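Local coordinates for protein pectate lyase/Amb allergen (Acidovorax citrulli, PDB 4HWV) that probably cleaves pectate, the de-esterified form of plant cell-wall pectin, by calcium-dependent beta-elimination, at residues Lys302-Gly307 against Arg337-Arg342; Gly368-Gln373 against Val398-Ile403; Met345-Asn350 against Lys376-Asn381; Asn294-Asp299 against His330-Arg335. All coordinates share one frame; numbering follows the deposited sequence. Where two conformers were deposited one is given.

Contact 1: Lys302-Gly307 against Arg337-Arg342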
# COMPACT_ATOMS: atom_id res chain seq x y z
N LYS A 302 -12.34 9.62 -5.00
CA LYS A 302 -12.89 10.86 -5.57
C LYS A 302 -11.74 11.72 -6.08
O LYS A 302 -11.09 12.44 -5.32
CB LYS A 302 -13.69 11.60 -4.51
CG LYS A 302 -14.86 10.75 -4.02
CD LYS A 302 -15.56 11.34 -2.82
CE LYS A 302 -16.63 10.39 -2.29
NZ LYS A 302 -17.28 10.88 -1.04
N ALA A 303 -11.50 11.68 -7.39
CA ALA A 303 -10.24 12.22 -7.91
C ALA A 303 -10.15 13.76 -7.98
O ALA A 303 -9.23 14.36 -7.40
CB ALA A 303 -9.96 11.62 -9.26
N PHE A 304 -11.06 14.39 -8.73
CA PHE A 304 -10.97 15.82 -9.02
C PHE A 304 -12.31 16.51 -8.83
O PHE A 304 -13.23 16.33 -9.64
CB PHE A 304 -10.50 16.06 -10.46
CG PHE A 304 -9.33 15.22 -10.85
CD1 PHE A 304 -8.09 15.47 -10.32
CD2 PHE A 304 -9.48 14.18 -11.77
CE1 PHE A 304 -6.99 14.67 -10.66
CE2 PHE A 304 -8.41 13.39 -12.12
CZ PHE A 304 -7.15 13.63 -11.57
N LEU A 305 -12.43 17.29 -7.76
CA LEU A 305 -13.61 18.11 -7.55
C LEU A 305 -13.30 19.48 -8.14
O LEU A 305 -12.42 20.20 -7.64
CB LEU A 305 -13.89 18.24 -6.05
CG LEU A 305 -15.18 18.99 -5.69
CD1 LEU A 305 -16.40 18.15 -6.05
CD2 LEU A 305 -15.20 19.32 -4.22
N ILE A 306 -13.99 19.84 -9.23
CA ILE A 306 -13.86 21.16 -9.84
C ILE A 306 -15.13 21.92 -9.47
O ILE A 306 -16.19 21.67 -10.05
CB ILE A 306 -13.68 21.09 -11.39
CG1 ILE A 306 -12.58 20.09 -11.79
CG2 ILE A 306 -13.40 22.48 -11.94
CD1 ILE A 306 -11.22 20.39 -11.17
N GLY A 307 -15.03 22.81 -8.48
CA GLY A 307 -16.19 23.52 -7.95
C GLY A 307 -16.84 22.72 -6.83
O GLY A 307 -17.32 21.60 -7.05
N ARG A 337 -15.41 11.21 -9.98
CA ARG A 337 -14.91 12.58 -10.12
C ARG A 337 -13.69 12.63 -11.04
O ARG A 337 -12.63 13.15 -10.67
CB ARG A 337 -14.57 13.22 -8.77
CG ARG A 337 -15.73 13.27 -7.80
CD ARG A 337 -15.34 14.22 -6.67
NE ARG A 337 -16.30 14.22 -5.56
CZ ARG A 337 -16.05 14.70 -4.35
NH1 ARG A 337 -14.84 15.16 -4.03
NH2 ARG A 337 -17.01 14.69 -3.44
N GLN A 338 -13.84 12.13 -12.25
CA GLN A 338 -12.72 12.14 -13.17
C GLN A 338 -13.07 12.80 -14.52
O GLN A 338 -13.02 12.15 -15.56
CB GLN A 338 -12.08 10.73 -13.30
CG GLN A 338 -13.02 9.57 -13.66
CD GLN A 338 -12.42 8.20 -13.35
OE1 GLN A 338 -11.26 7.91 -13.67
NE2 GLN A 338 -13.22 7.33 -12.74
N ALA A 339 -13.40 14.09 -14.52
CA ALA A 339 -13.49 15.01 -13.38
C ALA A 339 -14.96 15.36 -13.12
O ALA A 339 -15.80 15.21 -14.02
CB ALA A 339 -12.70 16.30 -13.68
N ARG A 340 -15.26 15.83 -11.91
CA ARG A 340 -16.60 16.33 -11.60
C ARG A 340 -16.59 17.85 -11.73
O ARG A 340 -15.90 18.53 -10.96
CB ARG A 340 -17.04 15.92 -10.20
CG ARG A 340 -18.52 16.17 -9.93
CD ARG A 340 -18.87 16.29 -8.44
NE ARG A 340 -20.32 16.19 -8.25
CZ ARG A 340 -21.18 17.17 -8.53
NH1 ARG A 340 -20.75 18.34 -8.99
NH2 ARG A 340 -22.49 16.97 -8.36
N VAL A 341 -17.33 18.39 -12.69
CA VAL A 341 -17.20 19.80 -13.05
C VAL A 341 -18.43 20.66 -12.79
O VAL A 341 -19.48 20.49 -13.43
CB VAL A 341 -16.81 19.94 -14.53
CG1 VAL A 341 -16.66 21.41 -14.88
CG2 VAL A 341 -15.53 19.14 -14.81
N ARG A 342 -18.29 21.59 -11.85
CA ARG A 342 -19.26 22.69 -11.67
C ARG A 342 -18.62 23.99 -12.13
O ARG A 342 -17.43 24.16 -11.95
CB ARG A 342 -19.65 22.90 -10.20
CG ARG A 342 -20.36 21.74 -9.54
CD ARG A 342 -20.59 22.10 -8.08
NE ARG A 342 -21.44 21.17 -7.34
CZ ARG A 342 -21.02 20.29 -6.44
NH1 ARG A 342 -19.74 20.19 -6.13
NH2 ARG A 342 -21.91 19.52 -5.82
O HOH W 1 -12.25 15.09 -5.29
O HOH W 2 -19.15 12.39 -3.02
O HOH W 3 -17.06 13.79 -0.41
O HOH W 4 -17.85 19.44 -8.95

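Contact 2: Gly368-Gln373 against Val398-Ile403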
# COMPACT_ATOMS: atom_id res chain seq x y z
N GLY A 368 -17.29 8.50 -14.54
CA GLY A 368 -16.19 9.13 -15.23
C GLY A 368 -16.25 10.64 -15.11
O GLY A 368 -15.94 11.20 -14.05
N MET A 369 -16.66 11.29 -16.19
CA MET A 369 -16.84 12.74 -16.24
C MET A 369 -18.25 13.07 -15.78
O MET A 369 -19.21 12.43 -16.21
CB MET A 369 -16.71 13.24 -17.67
CG MET A 369 -15.44 12.89 -18.35
SD MET A 369 -15.52 13.51 -20.03
CE MET A 369 -14.17 12.53 -20.68
N THR A 370 -18.38 14.08 -14.93
CA THR A 370 -19.71 14.54 -14.52
C THR A 370 -19.89 16.00 -14.90
O THR A 370 -19.11 16.86 -14.47
CB THR A 370 -19.93 14.38 -13.01
OG1 THR A 370 -19.86 12.99 -12.67
CG2 THR A 370 -21.28 14.95 -12.60
N LEU A 371 -20.90 16.27 -15.72
CA LEU A 371 -21.35 17.64 -15.94
C LEU A 371 -22.16 18.07 -14.73
O LEU A 371 -23.33 17.70 -14.60
CB LEU A 371 -22.21 17.75 -17.21
CG LEU A 371 -22.86 19.11 -17.46
CD1 LEU A 371 -21.83 20.21 -17.58
CD2 LEU A 371 -23.74 19.06 -18.72
N GLY A 372 -21.53 18.80 -13.82
CA GLY A 372 -22.22 19.38 -12.69
C GLY A 372 -22.73 20.77 -12.97
O GLY A 372 -22.72 21.25 -14.12
N GLN A 373 -23.17 21.42 -11.91
CA GLN A 373 -23.93 22.66 -12.02
C GLN A 373 -23.17 23.74 -12.76
O GLN A 373 -22.12 24.18 -12.29
CB GLN A 373 -24.29 23.17 -10.64
CG GLN A 373 -25.31 24.30 -10.68
CD GLN A 373 -26.63 23.87 -11.25
OE1 GLN A 373 -27.09 22.76 -11.01
NE2 GLN A 373 -27.26 24.76 -12.03
N VAL A 398 -19.65 6.42 -18.37
CA VAL A 398 -18.46 7.25 -18.56
C VAL A 398 -18.74 8.75 -18.43
O VAL A 398 -17.86 9.52 -18.07
CB VAL A 398 -17.78 6.91 -19.90
CG1 VAL A 398 -16.53 7.77 -20.15
CG2 VAL A 398 -17.42 5.43 -19.93
N ALA A 399 -19.98 9.16 -18.71
CA ALA A 399 -20.36 10.55 -18.49
C ALA A 399 -21.77 10.62 -17.94
O ALA A 399 -22.64 9.86 -18.37
CB ALA A 399 -20.27 11.35 -19.78
N ASN A 400 -21.98 11.54 -17.02
CA ASN A 400 -23.32 11.79 -16.46
C ASN A 400 -23.47 13.27 -16.13
O ASN A 400 -22.55 14.05 -16.35
CB ASN A 400 -23.62 10.87 -15.25
CG ASN A 400 -22.69 11.10 -14.08
OD1 ASN A 400 -21.74 11.84 -14.17
ND2 ASN A 400 -22.94 10.41 -12.99
N ALA A 401 -24.62 13.65 -15.59
CA ALA A 401 -24.92 15.05 -15.30
C ALA A 401 -25.59 15.19 -13.95
O ALA A 401 -26.34 14.31 -13.53
CB ALA A 401 -25.81 15.63 -16.38
N ARG A 402 -25.30 16.30 -13.27
CA ARG A 402 -25.89 16.65 -11.98
C ARG A 402 -26.24 18.13 -12.02
O ARG A 402 -25.40 18.99 -11.69
CB ARG A 402 -24.90 16.36 -10.85
CG ARG A 402 -24.53 14.91 -10.71
CD ARG A 402 -25.70 14.10 -10.25
NE ARG A 402 -25.36 12.70 -10.00
CZ ARG A 402 -25.57 11.70 -10.85
NH1 ARG A 402 -26.09 11.92 -12.06
NH2 ARG A 402 -25.24 10.46 -10.51
N ILE A 403 -27.47 18.44 -12.44
CA ILE A 403 -27.87 19.82 -12.70
C ILE A 403 -29.23 20.10 -12.07
O ILE A 403 -30.12 19.23 -12.09
CB ILE A 403 -28.01 20.13 -14.22
CG1 ILE A 403 -26.74 19.79 -15.01
CG2 ILE A 403 -28.42 21.61 -14.48
CD1 ILE A 403 -27.00 19.64 -16.49
O HOH W 5 -23.59 19.54 -9.56
O HOH W 6 -27.01 20.39 -9.26

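Contact 3: Met345-Asn350 against Lys376-Asn381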
# COMPACT_ATOMS: atom_id res chain seq x y z
N MET A 345 -15.03 26.15 -17.13
CA MET A 345 -14.83 25.71 -18.51
C MET A 345 -13.67 24.73 -18.51
O MET A 345 -12.51 25.12 -18.37
CB MET A 345 -14.55 26.92 -19.41
CG MET A 345 -15.73 27.91 -19.36
SD MET A 345 -15.31 29.58 -19.87
CE MET A 345 -15.16 29.24 -21.58
N VAL A 346 -13.99 23.45 -18.61
CA VAL A 346 -13.00 22.39 -18.40
C VAL A 346 -12.85 21.54 -19.66
O VAL A 346 -13.83 21.04 -20.23
CB VAL A 346 -13.40 21.51 -17.21
CG1 VAL A 346 -12.46 20.32 -17.04
CG2 VAL A 346 -13.41 22.36 -15.94
N HIS A 347 -11.60 21.44 -20.12
CA HIS A 347 -11.25 20.73 -21.34
C HIS A 347 -10.50 19.46 -20.96
O HIS A 347 -9.49 19.54 -20.27
CB HIS A 347 -10.37 21.67 -22.18
CG HIS A 347 -9.98 21.15 -23.53
ND1 HIS A 347 -8.90 21.67 -24.21
CD2 HIS A 347 -10.53 20.21 -24.35
CE1 HIS A 347 -8.80 21.09 -25.39
NE2 HIS A 347 -9.77 20.19 -25.50
N LEU A 348 -10.99 18.30 -21.40
CA LEU A 348 -10.28 17.03 -21.16
C LEU A 348 -9.99 16.44 -22.52
O LEU A 348 -10.91 16.10 -23.26
CB LEU A 348 -11.13 16.04 -20.36
CG LEU A 348 -11.59 16.55 -18.99
CD1 LEU A 348 -13.03 17.05 -19.05
CD2 LEU A 348 -11.40 15.49 -17.90
N TYR A 349 -8.71 16.35 -22.88
CA TYR A 349 -8.36 15.75 -24.15
C TYR A 349 -7.20 14.77 -24.05
O TYR A 349 -6.29 14.96 -23.26
CB TYR A 349 -8.11 16.81 -25.24
CG TYR A 349 -6.87 17.68 -25.13
CD1 TYR A 349 -6.88 18.86 -24.38
CD2 TYR A 349 -5.71 17.38 -25.85
CE1 TYR A 349 -5.76 19.69 -24.34
CE2 TYR A 349 -4.59 18.20 -25.79
CZ TYR A 349 -4.62 19.34 -25.04
OH TYR A 349 -3.50 20.16 -24.99
N ASN A 350 -7.27 13.70 -24.84
CA ASN A 350 -6.16 12.76 -24.92
C ASN A 350 -5.75 12.23 -23.55
O ASN A 350 -4.56 12.17 -23.23
CB ASN A 350 -4.93 13.37 -25.62
CG ASN A 350 -5.13 13.61 -27.12
OD1 ASN A 350 -4.48 14.48 -27.66
ND2 ASN A 350 -5.97 12.80 -27.79
N LYS A 376 -18.98 23.46 -17.95
CA LYS A 376 -18.91 23.55 -19.40
C LYS A 376 -17.76 22.65 -19.84
O LYS A 376 -16.59 23.05 -19.83
CB LYS A 376 -18.76 25.00 -19.85
CG LYS A 376 -19.95 25.87 -19.41
CD LYS A 376 -19.80 27.33 -19.73
CE LYS A 376 -20.91 28.12 -19.03
NZ LYS A 376 -20.79 27.99 -17.54
N VAL A 377 -18.11 21.41 -20.16
CA VAL A 377 -17.13 20.35 -20.37
C VAL A 377 -16.92 20.11 -21.85
O VAL A 377 -17.87 20.03 -22.63
CB VAL A 377 -17.60 19.04 -19.68
CG1 VAL A 377 -16.65 17.91 -19.98
CG2 VAL A 377 -17.74 19.27 -18.17
N HIS A 378 -15.65 20.02 -22.25
CA HIS A 378 -15.29 19.80 -23.65
C HIS A 378 -14.31 18.63 -23.67
O HIS A 378 -13.18 18.77 -23.18
CB HIS A 378 -14.63 21.07 -24.22
CG HIS A 378 -14.55 21.10 -25.71
ND1 HIS A 378 -15.52 21.70 -26.49
CD2 HIS A 378 -13.60 20.65 -26.57
CE1 HIS A 378 -15.19 21.59 -27.76
NE2 HIS A 378 -14.02 20.97 -27.84
N ALA A 379 -14.73 17.50 -24.22
CA ALA A 379 -13.94 16.26 -24.14
C ALA A 379 -13.57 15.79 -25.54
O ALA A 379 -14.45 15.58 -26.37
CB ALA A 379 -14.75 15.17 -23.44
N GLU A 380 -12.28 15.61 -25.80
CA GLU A 380 -11.83 15.21 -27.13
C GLU A 380 -10.80 14.08 -27.09
O GLU A 380 -9.81 14.17 -26.36
CB GLU A 380 -11.21 16.40 -27.88
CG GLU A 380 -12.24 17.46 -28.24
CD GLU A 380 -11.64 18.78 -28.67
OE1 GLU A 380 -10.68 19.23 -28.01
OE2 GLU A 380 -12.14 19.37 -29.65
N ASN A 381 -11.04 13.06 -27.91
CA ASN A 381 -10.06 11.99 -28.14
C ASN A 381 -9.51 11.38 -26.85
O ASN A 381 -8.30 11.18 -26.69
CB ASN A 381 -8.93 12.46 -29.07
CG ASN A 381 -9.43 12.78 -30.47
OD1 ASN A 381 -10.62 13.04 -30.69
ND2 ASN A 381 -8.51 12.80 -31.42

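Contact 4: Asn294-Asp299 against His330-Arg335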
# COMPACT_ATOMS: atom_id res chain seq x y z
N ASN A 294 0.05 15.13 -18.59
CA ASN A 294 1.06 14.07 -18.58
C ASN A 294 1.31 13.47 -17.20
O ASN A 294 2.42 13.05 -16.90
CB ASN A 294 2.40 14.60 -19.15
CG ASN A 294 2.20 15.32 -20.48
OD1 ASN A 294 1.60 14.77 -21.40
ND2 ASN A 294 2.70 16.56 -20.57
N ASN A 295 0.26 13.43 -16.37
CA ASN A 295 0.37 12.84 -15.03
C ASN A 295 -0.18 11.42 -15.01
O ASN A 295 -0.96 11.04 -15.89
CB ASN A 295 -0.42 13.65 -13.99
CG ASN A 295 -0.00 15.09 -13.92
OD1 ASN A 295 1.04 15.42 -13.34
ND2 ASN A 295 -0.82 15.97 -14.47
N HIS A 296 0.24 10.64 -14.02
CA HIS A 296 -0.33 9.33 -13.74
C HIS A 296 -1.09 9.41 -12.42
O HIS A 296 -0.47 9.57 -11.37
CB HIS A 296 0.79 8.30 -13.64
CG HIS A 296 0.32 6.90 -13.41
ND1 HIS A 296 1.17 5.90 -12.99
CD2 HIS A 296 -0.90 6.32 -13.56
CE1 HIS A 296 0.50 4.76 -12.91
NE2 HIS A 296 -0.76 4.99 -13.25
N PHE A 297 -2.41 9.33 -12.48
CA PHE A 297 -3.25 9.34 -11.28
C PHE A 297 -3.77 7.93 -11.10
O PHE A 297 -4.36 7.39 -12.03
CB PHE A 297 -4.47 10.25 -11.46
CG PHE A 297 -4.15 11.69 -11.78
CD1 PHE A 297 -3.89 12.60 -10.76
CD2 PHE A 297 -4.12 12.14 -13.09
CE1 PHE A 297 -3.62 13.94 -11.05
CE2 PHE A 297 -3.85 13.48 -13.39
CZ PHE A 297 -3.60 14.38 -12.36
N HIS A 298 -3.58 7.33 -9.93
CA HIS A 298 -4.04 5.96 -9.77
C HIS A 298 -4.47 5.63 -8.36
O HIS A 298 -3.95 6.20 -7.40
CB HIS A 298 -3.01 4.93 -10.30
CG HIS A 298 -1.72 4.85 -9.52
ND1 HIS A 298 -1.54 3.97 -8.47
CD2 HIS A 298 -0.54 5.49 -9.68
CE1 HIS A 298 -0.30 4.08 -8.02
NE2 HIS A 298 0.33 5.01 -8.73
N ASP A 299 -5.44 4.73 -8.24
CA ASP A 299 -5.78 4.13 -6.95
C ASP A 299 -6.29 5.16 -5.94
O ASP A 299 -5.64 5.51 -4.95
CB ASP A 299 -4.62 3.31 -6.40
CG ASP A 299 -4.33 2.10 -7.27
OD1 ASP A 299 -5.18 1.19 -7.31
OD2 ASP A 299 -3.31 2.08 -7.96
N HIS A 330 -2.96 9.60 -17.41
CA HIS A 330 -3.43 8.24 -17.18
C HIS A 330 -4.29 8.29 -15.92
O HIS A 330 -3.79 8.60 -14.84
CB HIS A 330 -2.23 7.32 -16.99
CG HIS A 330 -2.54 5.86 -17.04
ND1 HIS A 330 -1.57 4.91 -16.81
CD2 HIS A 330 -3.68 5.18 -17.33
CE1 HIS A 330 -2.11 3.70 -16.94
NE2 HIS A 330 -3.39 3.84 -17.25
N PHE A 331 -5.59 8.02 -16.08
CA PHE A 331 -6.55 7.99 -14.98
C PHE A 331 -6.83 6.51 -14.70
O PHE A 331 -7.71 5.91 -15.34
CB PHE A 331 -7.86 8.67 -15.39
CG PHE A 331 -7.74 10.16 -15.71
CD1 PHE A 331 -7.10 11.06 -14.84
CD2 PHE A 331 -8.35 10.65 -16.84
CE1 PHE A 331 -7.06 12.42 -15.15
CE2 PHE A 331 -8.32 12.02 -17.15
CZ PHE A 331 -7.70 12.90 -16.30
N GLN A 332 -6.08 5.91 -13.78
CA GLN A 332 -6.10 4.46 -13.59
C GLN A 332 -6.65 4.08 -12.22
O GLN A 332 -6.22 4.63 -11.21
CB GLN A 332 -4.67 3.91 -13.75
CG GLN A 332 -4.58 2.40 -13.60
CD GLN A 332 -3.17 1.88 -13.79
OE1 GLN A 332 -2.19 2.60 -13.61
NE2 GLN A 332 -3.06 0.60 -14.11
N ASN A 333 -7.59 3.15 -12.18
CA ASN A 333 -8.14 2.71 -10.90
C ASN A 333 -8.63 3.88 -10.06
O ASN A 333 -8.37 3.94 -8.85
CB ASN A 333 -7.11 1.90 -10.10
CG ASN A 333 -6.63 0.69 -10.83
OD1 ASN A 333 -7.25 0.24 -11.81
ND2 ASN A 333 -5.52 0.15 -10.39
N LEU A 334 -9.37 4.79 -10.70
CA LEU A 334 -10.05 5.87 -9.99
C LEU A 334 -11.54 5.57 -10.01
O LEU A 334 -12.09 5.13 -11.04
CB LEU A 334 -9.80 7.23 -10.66
CG LEU A 334 -8.34 7.61 -10.93
CD1 LEU A 334 -8.28 8.97 -11.63
CD2 LEU A 334 -7.54 7.65 -9.61
N ARG A 335 -12.21 5.83 -8.89
CA ARG A 335 -13.63 5.49 -8.81
C ARG A 335 -14.58 6.51 -9.41
O ARG A 335 -15.55 6.14 -10.09
CB ARG A 335 -14.01 5.20 -7.36
CG ARG A 335 -15.47 4.86 -7.13
CD ARG A 335 -15.62 4.03 -5.87
NE ARG A 335 -17.00 3.81 -5.46
CZ ARG A 335 -17.79 2.85 -5.93
NH1 ARG A 335 -17.33 2.05 -6.88
NH2 ARG A 335 -19.03 2.71 -5.47

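Contact 1: Lys302-Gly307 against Arg337-Arg342
G307 O takes a hydrogen bond from R342 NH1 at 2.9 Å, in the plane of the R342 guanidinium. Water 4 lies near the same oxygen and accepts a bond from R340 NH1, so it may link R340 to G307. R340 NH1 itself lies 3.2 Å above the centre of the R342 guanidinium, and the two arginine tips overlap. D310 forms a salt bridge with R342 NE.

The backbones pair as parallel strands, L305 with R340 and I306 with V341. R342 N meets I306 O at 2.8 Å, with a nearly straight N-H angle of 172°. Just before this pairing, the second segment has a cis peptide bond ahead of A339.

At the other end, R337 stands between two aliphatic chains. K302 CD lies 3.7 Å above the centre of the R337 guanidinium. L305 CD1 covers the opposite face, 3.8 Å from its plane and nearer the rim. Water 1 is at the guanidinium edge, bridging R337 NH1 and K302 O, each 2.9 Å from the water oxygen. Waters 2 and 3 both accept from K302 NZ and take weak bonds from R337 NH2.

On the interior side, F304 CB touches A339 CB at 3.9 Å.

L305 N is bonded to D282, a calcium ligand, and R337 lies close to D278, another one. Carbon contacts thus hold the R337 group by its faces while its edge meets water. R337 lies beside the calcium site, with R340 and R342 further along the same segment, consistent with an enzyme acting on a polyanion.

Contact 2: Gly368-Gln373 against Val398-Ile403
M369 N bonds to V398 O at 2.8 Å, and from there the two segments run close together as parallel strands. The axes of strands 369-371 and 399-401 come within 4.5 Å and are 24° apart. L371 N bonds to N400 O, and R402 N to L371 O. Between these bonds the CA atoms also press on carbonyls: A401 CA is 3.2 Å from L371 O. G368 has no side chain, and its CA comes within 3.3 Å of V398 O.

The buried face carries M369, L371, A399 and A401. Helix 438-445 covers part of it, with V442 touching L371 and A399. L371 points its CG anti to the backbone N (chi1 174°), beside the carbonyl carbon, and its CD2 branch meets I403 CD1 at 4.0 Å. The two side chains cross obliquely.

The other face is the more solvent-facing one. T370 lies across from N400, which is partly exposed, and T370 CG2 touches R402 CG at 3.8 Å. R402 is exposed. Its chain bends at chi2 (-68°), and NH1 reaches back to its own neighbour, A401 O.

Past the strands the direct bonding stops. Q373 N and R402 O are joined through water 5, which accepts from Q373 N at 3.0 Å and donates to R402 O at 2.8 Å. Q373 OE1 turns instead to S404 N, and Q373 crosses I403 at about a right angle.

Matching short strands in successive coils, bonded in parallel and in register, are typical of the right-handed parallel beta-helix of polysaccharide lyase family 1.

Contact 3: Met345-Asn350 against Lys376-Asn381
Strands 345-349 and 376-380 run parallel and pair residue for residue from M345 with K376 to Y349 with E380. On the face that carries M345, H347, Y349, K376, H378 and E380, H347 has its CG anti to the backbone N (chi1 -176°). Its NE2 donates to E380 OE1 at 2.8 Å, meeting that oxygen on the anti side, 30° out of the carboxylate plane. Y462 OH also bonds to OE1, while H347 ND1 is taken by Y460 OH. H378 NE2 adds a weak bond of 3.1 Å to E380 OE2.

H378 turns its edge toward the H347 face in an offset edge-to-face pair, with centroids 5.5 Å apart and planes at 72°. The edge of the H347 ring also meets H378 O, 3.2 Å from CD2.

L348 CD1 packs on V377 CG1 at 3.8 Å on the other face of the sheet.

An asparagine follows each strand. N350 and N381 lie side by side and point the same way, and N350 ND2 donates to N381 O at 3.0 Å. N350 OD1 is held by E465 N. Asparagines side by side at equivalent turns of neighbouring coils are characteristic of the pectate lyase parallel beta-helix.

Contact 4: Asn294-Asp299 against His330-Arg335
Q332 reaches across to H296 between two neighbouring coils of the parallel beta-helix, where strands 296-298 and 330-332 run parallel. Its CB lies 4.0 Å from H298 CB and also sits over the rim of the H330 ring. CG stands anti to the backbone N (chi1 -179°), and the chain stays extended beyond it. CD lies in the plane of the H296 ring, at its edge. At the tip, OE1 accepts H296 NE2 at 2.8 Å, in the plane of its own carbonyl group and near that of the imidazole. The bond holds H296 in its rotation.

H296 and H330 lie side by side, their rings 12° from parallel but slid apart, so overlap is slight. The far nitrogen of H330, NE2, bonds to E354.

On the interior face F297 meets F331, with CD2 against CE1 at 3.6 Å. F297 CB touches L334 CD1 at 4.0 Å. F304 adds an edge-to-face contact to F297 within the interior.

Both chains turn a corner next, at D299 and N333. D299 N bonds to Q332 O at 3.1 Å. The side chains of D299 and N333 run alongside each other, and N333 ND2 approaches D299 OD1 from above the carboxylate plane at 3.3 Å. The other oxygen, OD2, offers its anti lone pair to H298 ND1 at 2.6 Å.

Overall arrangement
All four contacts join successive coils of one right-handed parallel beta-helix. The chain passes through 294-299, 302-307, 330-335, 337-342, 345-350, 368-373, 376-381 and 398-403 in that order. Contacts 4 and 1 therefore alternate along it, as do contacts 3 and 2. Contacts 1 and 2 share the four-stranded parallel sheet, their centres about 9 Å apart, linked through strands 340-341 and 369-371. Contacts 3 and 4 lie on two further faces, before and after the asparagine corner, centres about 17 Å apart. The interior joins them: V341 packs on V346 and V377, and F304 on F297 and F331. Of the four, contact 1 is nearest the calcium, with the L305 side chain about 6 Å from the ion.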